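Local structure of intracellular growth locus, subunit C (Francisella tularensis subsp. tularensis, 2QWU) at residues Arg75-Pro80 with Thr86-Leu91; Glu105-Ile110 with Thr116-Lys121; Lys127-Lys132 with Gly138-Leu143; Glu164-Ser169 with Met173-Ile178. The protein probably supports invasion of host cells and growth of the bacterium inside them, as a product of the Francisella pathogenicity island. The protein carries 2 engineered substitutions. All coordinates share one frame; numbering follows the deposited sequence.

How the contacts relate
Contact 1 touches contacts 3 and 4, but not contact 2. Its strand 86-96 adjoins strand 173-184, which carries one side of contact 4: Leu91 O lies 2.7 Å from Ile178 N, a probable hydrogen bond, although the two centres are about 22 Å apart. Contact 3 meets the hairpin through packing, Met76 SE lying 3.5 Å from Leu143 CD2. Contact 2 does not touch the others; helix 97-114 follows strand 86-96 directly, and the centres of contacts 1 and 2 are about 17 Å apart. Contacts 2 and 3 lie on opposite sides of the chain's centre, with centres about 28 Å apart. Contacts 1, 2 and 4 all reach the same large antiparallel sheet, whereas contact 3 belongs to a small two-stranded one.

Contact 1: residues Arg75-Pro80 with Thr86-Leu91; sequences RMSITP and TISITL. Engineered in segment 75-80: Met76 (natural residue Leu).
Thr79 with Thr86, Ser77 with Ser88 and Arg75 with Thr90 are the hydrogen-bonded pairs of an antiparallel strand contact between strands 71-79 and 86-96 of the large sheet. The segment axes approach to 4.6 Å and run at 173°, so the strands are almost exactly antiparallel. Thr79 N to Thr86 O is the straightest of the bonds, 3.0 Å long with an angle of 178° at the hydrogen, and Ser77 and Ser88 exchange a bond in each direction. At the Arg75 end the exchange is uneven: Thr90 N reaches Arg75 O at 2.8 Å, while the bond from Arg75 N to Thr90 O is weak.

On the face carrying Met76, Ile78, Ile87 and Ile89 the packing is apolar. Met76 is an engineered residue, present as selenomethionine; its chain is fully extended beyond CG, and its terminal CE rests 3.8 Å from Ile87 CG2. Ile78 and Ile87 run alongside each other, Ile78 CG2 lying 3.9 Å from Ile87 CG1. The other face is polar. There Ser88 OG, turned between its own backbone N and carbonyl carbon (chi1 60°), leans against Ser77 CB at 3.4 Å. A water joins Ser77 OG and Thr79 OG1 and donates to Thr86 O at 3.0 Å; Thr79 OG1 also bonds Thr17 OG1. Strands 18-21 and 173-184 flank the pair, through backbone bonds such as Met76 with Val20 and Ile89 with Ile180. The arrangement is that of an amphipathic antiparallel beta hairpin within a larger sheet.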
# COMPACT_ATOMS: atom_id res chain seq x y z
N ARG A 75 -4.19 -3.89 -1.71
CA ARG A 75 -5.50 -3.25 -1.71
C ARG A 75 -5.46 -2.05 -0.83
O ARG A 75 -4.71 -2.00 0.17
CB ARG A 75 -6.58 -4.17 -1.16
CG ARG A 75 -6.47 -5.53 -1.67
CD ARG A 75 -7.42 -6.47 -0.90
NE ARG A 75 -8.82 -6.11 -1.06
CZ ARG A 75 -9.74 -6.91 -1.61
NH1 ARG A 75 -9.43 -8.12 -2.09
NH2 ARG A 75 -11.01 -6.52 -1.64
N MSE A 76 -6.25 -1.06 -1.23
CA MSE A 76 -6.35 0.10 -0.40
C MSE A 76 -7.71 0.71 -0.62
O MSE A 76 -8.19 0.71 -1.74
CB MSE A 76 -5.29 1.14 -0.72
CG MSE A 76 -5.23 2.16 0.35
SE MSE A 76 -3.75 3.22 0.10
CE MSE A 76 -3.98 4.26 1.56
N SER A 77 -8.31 1.20 0.46
CA SER A 77 -9.62 1.85 0.38
C SER A 77 -9.56 3.12 1.21
O SER A 77 -9.11 3.14 2.37
CB SER A 77 -10.71 0.88 0.87
OG SER A 77 -11.98 1.53 0.93
N ILE A 78 -9.91 4.23 0.59
CA ILE A 78 -9.92 5.49 1.27
C ILE A 78 -11.27 6.17 1.09
O ILE A 78 -11.71 6.43 -0.05
CB ILE A 78 -8.85 6.44 0.72
CG1 ILE A 78 -7.48 5.76 0.74
CG2 ILE A 78 -8.89 7.75 1.53
CD1 ILE A 78 -6.44 6.53 0.01
N THR A 79 -11.94 6.41 2.20
CA THR A 79 -13.23 7.11 2.14
C THR A 79 -12.98 8.51 2.70
O THR A 79 -12.70 8.65 3.90
CB THR A 79 -14.26 6.38 2.94
OG1 THR A 79 -14.38 5.07 2.37
CG2 THR A 79 -15.63 7.12 2.88
N PRO A 80 -13.06 9.53 1.83
CA PRO A 80 -12.83 10.91 2.21
C PRO A 80 -13.68 11.30 3.40
O PRO A 80 -14.80 10.80 3.58
CB PRO A 80 -13.19 11.69 0.96
CG PRO A 80 -12.73 10.75 -0.15
CD PRO A 80 -13.29 9.42 0.37
N THR A 86 -11.27 7.52 6.37
CA THR A 86 -11.26 6.19 7.01
C THR A 86 -10.56 5.36 5.97
O THR A 86 -10.90 5.44 4.80
CB THR A 86 -12.66 5.63 7.31
OG1 THR A 86 -13.27 6.42 8.36
CG2 THR A 86 -12.56 4.22 7.79
N ILE A 87 -9.57 4.59 6.41
CA ILE A 87 -8.72 3.87 5.48
C ILE A 87 -8.46 2.44 5.88
O ILE A 87 -8.28 2.13 7.07
CB ILE A 87 -7.33 4.64 5.40
CG1 ILE A 87 -7.57 6.03 4.79
CG2 ILE A 87 -6.30 3.88 4.59
CD1 ILE A 87 -6.28 6.89 4.84
N SER A 88 -8.43 1.56 4.89
CA SER A 88 -8.02 0.17 5.12
C SER A 88 -6.94 -0.09 4.08
O SER A 88 -6.93 0.51 3.02
CB SER A 88 -9.21 -0.82 4.99
OG SER A 88 -9.77 -0.78 3.71
N ILE A 89 -5.98 -0.94 4.42
CA ILE A 89 -4.90 -1.26 3.50
C ILE A 89 -4.46 -2.69 3.67
O ILE A 89 -4.52 -3.26 4.76
CB ILE A 89 -3.69 -0.25 3.71
CG1 ILE A 89 -2.66 -0.41 2.58
CG2 ILE A 89 -2.96 -0.51 5.08
CD1 ILE A 89 -1.61 0.73 2.66
N THR A 90 -4.02 -3.29 2.58
CA THR A 90 -3.51 -4.67 2.59
C THR A 90 -2.13 -4.64 1.95
O THR A 90 -1.97 -4.14 0.84
CB THR A 90 -4.44 -5.61 1.78
OG1 THR A 90 -5.73 -5.63 2.43
CG2 THR A 90 -3.91 -7.03 1.85
N LEU A 91 -1.13 -5.09 2.73
CA LEU A 91 0.26 -5.08 2.29
C LEU A 91 0.83 -6.49 2.20
O LEU A 91 0.46 -7.34 2.98
CB LEU A 91 1.11 -4.26 3.31
CG LEU A 91 0.66 -2.82 3.56
CD1 LEU A 91 1.10 -2.34 4.92
CD2 LEU A 91 1.28 -1.97 2.51
O HOH W 1 -12.38 3.27 3.34

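Contact 2: residues Glu105-Ile110 with Thr116-Lys121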
# COMPACT_ATOMS: atom_id res chain seq x y z
N GLU A 105 2.84 -8.40 18.05
CA GLU A 105 2.98 -8.03 19.48
C GLU A 105 3.30 -6.57 19.68
O GLU A 105 2.84 -5.95 20.63
CB GLU A 105 4.06 -8.89 20.16
CG GLU A 105 3.61 -10.33 20.39
CD GLU A 105 4.73 -11.20 20.95
OE1 GLU A 105 5.81 -10.65 21.27
OE2 GLU A 105 4.53 -12.44 21.04
N LYS A 106 4.15 -6.02 18.82
CA LYS A 106 4.52 -4.62 18.93
C LYS A 106 3.32 -3.73 18.62
O LYS A 106 3.07 -2.75 19.31
CB LYS A 106 5.67 -4.32 17.97
CG LYS A 106 6.19 -2.89 18.08
CD LYS A 106 6.87 -2.66 19.46
CE LYS A 106 7.40 -1.23 19.60
NZ LYS A 106 8.51 -1.01 18.59
N VAL A 107 2.56 -4.10 17.59
CA VAL A 107 1.39 -3.31 17.25
C VAL A 107 0.37 -3.28 18.40
O VAL A 107 -0.07 -2.22 18.81
CB VAL A 107 0.73 -3.83 15.92
CG1 VAL A 107 -0.63 -3.19 15.74
CG2 VAL A 107 1.67 -3.55 14.74
N SER A 108 0.06 -4.45 18.94
CA SER A 108 -0.87 -4.59 20.03
C SER A 108 -0.41 -3.79 21.26
O SER A 108 -1.22 -3.16 21.95
CB SER A 108 -1.01 -6.09 20.39
OG SER A 108 -2.02 -6.26 21.38
N SER A 109 0.88 -3.81 21.54
CA SER A 109 1.38 -3.07 22.69
C SER A 109 1.20 -1.55 22.57
O SER A 109 0.90 -0.85 23.55
CB SER A 109 2.85 -3.39 22.87
OG SER A 109 2.96 -4.71 23.40
N ILE A 110 1.45 -1.02 21.38
CA ILE A 110 1.29 0.42 21.19
C ILE A 110 -0.16 0.76 21.12
O ILE A 110 -0.61 1.75 21.69
CB ILE A 110 1.98 0.88 19.94
CG1 ILE A 110 3.46 0.55 20.09
CG2 ILE A 110 1.71 2.38 19.74
CD1 ILE A 110 4.31 0.62 18.83
N THR A 116 -3.19 6.28 19.01
CA THR A 116 -2.81 7.11 17.87
C THR A 116 -1.31 7.22 17.62
O THR A 116 -0.87 7.80 16.62
CB THR A 116 -3.39 8.51 18.00
OG1 THR A 116 -2.89 9.10 19.20
CG2 THR A 116 -4.91 8.42 18.04
N ASP A 117 -0.53 6.68 18.54
CA ASP A 117 0.92 6.67 18.41
C ASP A 117 1.41 5.52 17.55
O ASP A 117 2.62 5.44 17.28
CB ASP A 117 1.60 6.53 19.78
CG ASP A 117 1.55 7.81 20.61
OD1 ASP A 117 1.52 8.92 20.02
OD2 ASP A 117 1.59 7.68 21.87
N MSE A 118 0.53 4.60 17.16
CA MSE A 118 0.98 3.46 16.35
C MSE A 118 1.00 3.94 14.88
O MSE A 118 -0.04 3.97 14.21
CB MSE A 118 0.04 2.26 16.55
CG MSE A 118 0.64 0.86 16.18
SE MSE A 118 0.96 0.60 14.32
CE MSE A 118 -0.72 0.62 13.80
N LYS A 119 2.19 4.28 14.38
CA LYS A 119 2.30 4.78 13.00
C LYS A 119 2.73 3.76 11.98
O LYS A 119 3.57 2.89 12.26
CB LYS A 119 3.30 5.94 12.93
CG LYS A 119 3.08 7.07 13.93
CD LYS A 119 1.69 7.63 13.91
CE LYS A 119 1.64 8.97 14.66
NZ LYS A 119 0.23 9.52 14.66
N ILE A 120 2.17 3.88 10.78
CA ILE A 120 2.54 3.01 9.68
C ILE A 120 3.01 4.03 8.67
O ILE A 120 2.25 4.92 8.27
CB ILE A 120 1.35 2.22 9.19
CG1 ILE A 120 0.91 1.32 10.36
CG2 ILE A 120 1.71 1.42 7.91
CD1 ILE A 120 -0.19 0.41 10.05
N LYS A 121 4.29 3.97 8.33
CA LYS A 121 4.86 4.98 7.45
C LYS A 121 5.31 4.32 6.16
O LYS A 121 6.16 3.40 6.16
CB LYS A 121 6.05 5.66 8.14
CG LYS A 121 6.78 6.69 7.26
CD LYS A 121 6.03 7.98 7.15
CE LYS A 121 6.90 9.13 6.53
NZ LYS A 121 6.11 10.40 6.38
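Ile110 and Met118 meet with their side chains at about a right angle, the helix residue pressing its CG2 branch against the base of the selenomethionine. Ile110 CG2 is 3.6 Å from Met118 CB, and the same methyl is 3.6 Å from the backbone Met118 N, so it touches both the side-chain base and the backbone of that residue. In Ile110 this branch stands opposite the backbone N, while CG1 is directed away from the carbonyl carbon (chi1 -61°). Met118 is bent twice, at chi2 (-69°) and chi3, and the bends carry its selenium to the neighbouring turn of helix 97-114, where SE approaches Val107 CG2 at 4.2 Å. Asp117 contributes at the margin: its CB lies 4.2 Å from Ile110 CG2.

The site is completed by Ala44, which touches both Ile110 and Met118, and by Phe156, which touches both Val107 and Met118; the helix is thus packed beside the approach to strand 120-122. Within 116-121, Lys119 NZ donates to Thr116 O at 2.8 Å. The side-chain contacts between the segments are apolar, without hydrogen bonds, so this interface depends on shape fit and dispersion; Lys106 adds directional bonds from the helix, to Glu46 and Ala44 O.

Contact 3: residues Lys127-Lys132 with Gly138-Leu143; sequences KKQEYK and GIMIDL
Gln129 N and Glu130 N both donate to Gly138 O while Gly138 N returns a bond to Glu130 O at 2.9 Å: a classic beta bulge in the antiparallel pair of strands 130-131 and 137-138. The two donors differ in approach. Glu130 N comes nearly along the C=O axis, whereas Gln129 N stands 39° above the carbonyl plane.

Beyond the bulge the Gln129 side chain takes over from the backbone. Extended past CG, its amide grips the loop after Gly138 with three bonds: OE1 accepts from Met140 N at 2.7 Å and from Ile141 N at 3.2 Å, both from one face of the amide, and NE2 donates to Ile141 O at 3.1 Å. A further bond from NE2 to Asn126 O helps fix the amide's rotation.

Met140 lies across Glu130 at about a right angle, its CG 3.6 Å from Glu130 CB. The carboxylate is held through both oxygens, OE2 by Met6 N and OE1 by a salt bridge. Lys132 makes that bridge and also bonds Cys194 O; bent at chi2 (-67°), it passes Gly138 and brings NZ to 2.8 Å from both Ile139 O and Glu130 OE1, the latter accepting on its anti lone pair.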
# COMPACT_ATOMS: atom_id res chain seq x y z
N LYS A 127 6.33 4.48 -9.69
CA LYS A 127 5.68 5.44 -10.59
C LYS A 127 4.89 4.78 -11.70
O LYS A 127 3.99 5.39 -12.24
CB LYS A 127 6.74 6.38 -11.18
CG LYS A 127 7.43 7.23 -10.07
CD LYS A 127 8.50 8.20 -10.59
CE LYS A 127 9.25 8.90 -9.45
NZ LYS A 127 8.33 9.34 -8.35
N LYS A 128 5.23 3.55 -12.07
CA LYS A 128 4.52 2.91 -13.16
C LYS A 128 3.61 1.82 -12.59
O LYS A 128 3.99 0.67 -12.55
CB LYS A 128 5.54 2.35 -14.16
CG LYS A 128 6.35 3.50 -14.82
CD LYS A 128 7.29 2.95 -15.91
CE LYS A 128 7.91 4.05 -16.75
NZ LYS A 128 8.91 4.81 -15.94
N GLN A 129 2.42 2.22 -12.15
CA GLN A 129 1.47 1.32 -11.50
C GLN A 129 0.39 0.72 -12.43
O GLN A 129 0.04 -0.43 -12.29
CB GLN A 129 0.78 2.11 -10.41
CG GLN A 129 1.76 2.67 -9.38
CD GLN A 129 1.02 3.42 -8.29
OE1 GLN A 129 -0.21 3.57 -8.34
NE2 GLN A 129 1.75 3.89 -7.29
N GLU A 130 -0.11 1.51 -13.37
CA GLU A 130 -1.16 1.04 -14.25
C GLU A 130 -0.89 1.50 -15.69
O GLU A 130 -0.46 2.67 -15.89
CB GLU A 130 -2.49 1.64 -13.78
CG GLU A 130 -3.69 1.33 -14.60
CD GLU A 130 -4.96 1.96 -14.00
OE1 GLU A 130 -5.08 3.19 -13.94
OE2 GLU A 130 -5.88 1.18 -13.62
N TYR A 131 -1.09 0.59 -16.64
CA TYR A 131 -0.90 0.92 -18.06
C TYR A 131 -2.19 1.64 -18.54
O TYR A 131 -3.27 1.07 -18.59
CB TYR A 131 -0.58 -0.35 -18.88
CG TYR A 131 -0.14 -0.04 -20.29
CD1 TYR A 131 1.01 0.70 -20.50
CD2 TYR A 131 -0.85 -0.52 -21.38
CE1 TYR A 131 1.48 0.96 -21.81
CE2 TYR A 131 -0.40 -0.27 -22.71
CZ TYR A 131 0.77 0.46 -22.89
OH TYR A 131 1.28 0.75 -24.14
N LYS A 132 -2.04 2.90 -18.87
CA LYS A 132 -3.15 3.76 -19.22
C LYS A 132 -3.71 3.61 -20.63
O LYS A 132 -3.10 2.96 -21.49
CB LYS A 132 -2.76 5.21 -18.93
CG LYS A 132 -2.19 5.44 -17.53
CD LYS A 132 -3.27 5.21 -16.44
CE LYS A 132 -2.70 5.56 -15.06
NZ LYS A 132 -3.81 5.72 -14.07
N GLY A 138 1.27 5.04 -15.74
CA GLY A 138 1.05 6.18 -14.87
C GLY A 138 0.75 5.65 -13.48
O GLY A 138 0.71 4.44 -13.30
N ILE A 139 0.59 6.52 -12.50
CA ILE A 139 0.24 6.05 -11.16
C ILE A 139 -1.26 5.81 -11.08
O ILE A 139 -2.00 6.20 -12.01
CB ILE A 139 0.53 7.11 -10.06
CG1 ILE A 139 -0.35 8.37 -10.24
CG2 ILE A 139 2.06 7.47 -10.04
CD1 ILE A 139 -0.25 9.39 -9.06
N MSE A 140 -1.67 5.11 -10.03
CA MSE A 140 -3.10 5.03 -9.68
C MSE A 140 -3.18 6.04 -8.52
O MSE A 140 -3.90 7.00 -8.58
CB MSE A 140 -3.52 3.63 -9.24
CG MSE A 140 -3.67 2.71 -10.51
SE MSE A 140 -4.13 0.92 -10.12
CE MSE A 140 -2.68 0.42 -9.11
N ILE A 141 -2.38 5.81 -7.47
CA ILE A 141 -2.31 6.73 -6.32
C ILE A 141 -0.82 6.84 -5.91
O ILE A 141 -0.12 5.83 -5.81
CB ILE A 141 -2.99 6.16 -5.08
CG1 ILE A 141 -4.43 5.80 -5.35
CG2 ILE A 141 -2.86 7.19 -3.96
CD1 ILE A 141 -5.12 5.25 -4.08
N ASP A 142 -0.36 8.05 -5.61
CA ASP A 142 1.03 8.24 -5.12
C ASP A 142 0.97 8.18 -3.58
O ASP A 142 0.53 9.13 -2.91
CB ASP A 142 1.60 9.61 -5.59
CG ASP A 142 3.08 9.77 -5.27
OD1 ASP A 142 3.58 8.96 -4.45
OD2 ASP A 142 3.75 10.69 -5.83
N LEU A 143 1.41 7.06 -3.02
CA LEU A 143 1.35 6.87 -1.58
C LEU A 143 2.66 7.30 -0.88
O LEU A 143 2.81 7.11 0.31
CB LEU A 143 1.13 5.36 -1.28
CG LEU A 143 -0.24 4.86 -1.78
CD1 LEU A 143 -0.30 3.32 -1.58
CD2 LEU A 143 -1.38 5.58 -1.06
O HOH W 2 5.26 8.80 -7.79

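Contact 4: residues Glu164-Ser169 with Met173-Ile178; sequences ELMGVS and MRYHII
Arg174 takes its nearest partners from two directions. Glu164 OE2 lies at the edge of the guanidinium, only 4° out of its plane, and receives NE on its syn lone pair in a 3.2 Å salt bridge; the two flat groups are nevertheless turned 69° apart. Over one guanidinium face sits Val168 CG2, tight at 3.1 Å from Arg174 NH2. The Arg174 chain, extended from CG to NE (chi3 178°), carries the group out to both. Tyr175 is flanked differently: Leu165 CD1 approaches its ring edge, in plane, 4.0 Å from Tyr175 CD2, while the selenium of Met166 lies obliquely, 4.2 Å from the ring centroid, a Met-aromatic contact.

The loop backbone brings its side chains up to the strand. A type I turn from Glu164 to Gly167, closed by Gly167 N to Glu164 O, sets Leu165 and Met166 against the ring, and a water links Met166 N and Gly167 O to Tyr175 N. Farther along, Ser169 N donates to Met173 O at 3.0 Å and Met173 N to Ser169 OG at 2.8 Å; that hydroxyl also bonds Asp171. Tyr175 OH is held by Pro24 O and Ser72 OG. Loop and strand start connect antiparallel strands 157-162 and 173-184, a long-loop beta hairpin at the surface.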
# COMPACT_ATOMS: atom_id res chain seq x y z
N GLU A 164 1.68 -19.26 0.65
CA GLU A 164 2.67 -20.00 -0.10
C GLU A 164 2.83 -19.36 -1.48
O GLU A 164 3.40 -19.96 -2.37
CB GLU A 164 2.22 -21.48 -0.29
CG GLU A 164 2.16 -22.27 1.02
CD GLU A 164 3.46 -22.19 1.81
OE1 GLU A 164 4.55 -22.36 1.20
OE2 GLU A 164 3.41 -21.95 3.02
N LEU A 165 2.33 -18.13 -1.65
CA LEU A 165 2.41 -17.48 -2.95
C LEU A 165 3.80 -17.30 -3.56
O LEU A 165 3.93 -17.25 -4.79
CB LEU A 165 1.72 -16.13 -2.91
CG LEU A 165 0.21 -16.19 -2.74
CD1 LEU A 165 -0.32 -14.82 -2.47
CD2 LEU A 165 -0.40 -16.75 -4.03
N MSE A 166 4.81 -17.11 -2.72
CA MSE A 166 6.19 -16.96 -3.20
C MSE A 166 7.00 -18.13 -2.63
O MSE A 166 8.21 -18.06 -2.46
CB MSE A 166 6.77 -15.62 -2.73
CG MSE A 166 6.16 -14.39 -3.39
SE MSE A 166 7.01 -12.76 -2.94
CE MSE A 166 8.08 -13.20 -1.97
N GLY A 167 6.32 -19.22 -2.32
CA GLY A 167 7.04 -20.33 -1.72
C GLY A 167 7.75 -19.96 -0.43
O GLY A 167 7.38 -19.01 0.30
N VAL A 168 8.79 -20.72 -0.10
CA VAL A 168 9.57 -20.42 1.08
C VAL A 168 10.95 -20.11 0.58
O VAL A 168 11.55 -20.92 -0.13
CB VAL A 168 9.58 -21.64 2.04
CG1 VAL A 168 10.40 -21.34 3.27
CG2 VAL A 168 8.13 -21.98 2.41
N SER A 169 11.46 -18.93 0.92
CA SER A 169 12.77 -18.51 0.46
C SER A 169 13.83 -19.39 1.07
O SER A 169 13.58 -20.09 2.08
CB SER A 169 13.07 -17.05 0.82
OG SER A 169 13.21 -16.89 2.21
N MSE A 173 11.75 -17.30 4.60
CA MSE A 173 10.72 -16.25 4.60
C MSE A 173 9.56 -16.61 3.68
O MSE A 173 9.76 -17.22 2.64
CB MSE A 173 11.32 -14.90 4.15
CG MSE A 173 12.43 -14.41 5.09
SE MSE A 173 13.08 -12.78 4.65
CE MSE A 173 13.62 -13.05 3.02
N ARG A 174 8.35 -16.19 4.07
CA ARG A 174 7.19 -16.42 3.24
C ARG A 174 6.50 -15.09 2.94
O ARG A 174 6.67 -14.12 3.67
CB ARG A 174 6.18 -17.30 3.96
CG ARG A 174 6.56 -18.81 3.91
CD ARG A 174 5.62 -19.59 4.84
NE ARG A 174 5.93 -21.01 4.78
CZ ARG A 174 6.95 -21.60 5.41
NH1 ARG A 174 7.79 -20.89 6.17
NH2 ARG A 174 7.16 -22.91 5.24
N TYR A 175 5.74 -15.08 1.86
CA TYR A 175 5.04 -13.85 1.51
C TYR A 175 3.86 -13.84 2.47
O TYR A 175 3.04 -14.80 2.47
CB TYR A 175 4.60 -13.93 0.06
CG TYR A 175 3.96 -12.66 -0.46
CD1 TYR A 175 4.68 -11.47 -0.51
CD2 TYR A 175 2.68 -12.68 -1.01
CE1 TYR A 175 4.13 -10.30 -1.13
CE2 TYR A 175 2.13 -11.57 -1.63
CZ TYR A 175 2.85 -10.38 -1.68
OH TYR A 175 2.34 -9.26 -2.32
N HIS A 176 3.74 -12.78 3.28
CA HIS A 176 2.65 -12.67 4.28
C HIS A 176 1.74 -11.52 3.87
O HIS A 176 2.20 -10.50 3.36
CB HIS A 176 3.16 -12.35 5.70
CG HIS A 176 3.79 -13.52 6.44
ND1 HIS A 176 4.95 -14.14 6.04
CD2 HIS A 176 3.41 -14.11 7.60
CE1 HIS A 176 5.28 -15.08 6.93
NE2 HIS A 176 4.36 -15.08 7.88
N ILE A 177 0.45 -11.66 4.14
CA ILE A 177 -0.46 -10.59 3.80
C ILE A 177 -0.90 -9.89 5.07
O ILE A 177 -1.44 -10.52 5.98
CB ILE A 177 -1.65 -11.18 3.02
CG1 ILE A 177 -1.08 -11.80 1.73
CG2 ILE A 177 -2.70 -10.12 2.80
CD1 ILE A 177 -2.08 -12.13 0.62
N ILE A 178 -0.66 -8.58 5.16
CA ILE A 178 -1.01 -7.78 6.34
C ILE A 178 -2.22 -6.95 5.98
O ILE A 178 -2.16 -6.09 5.09
CB ILE A 178 0.17 -6.81 6.75
CG1 ILE A 178 1.43 -7.64 7.00
CG2 ILE A 178 -0.21 -5.95 7.88
CD1 ILE A 178 2.66 -6.68 7.28
O HOH W 3 5.19 -17.33 0.28
O HOH W 4 9.23 -16.58 -0.29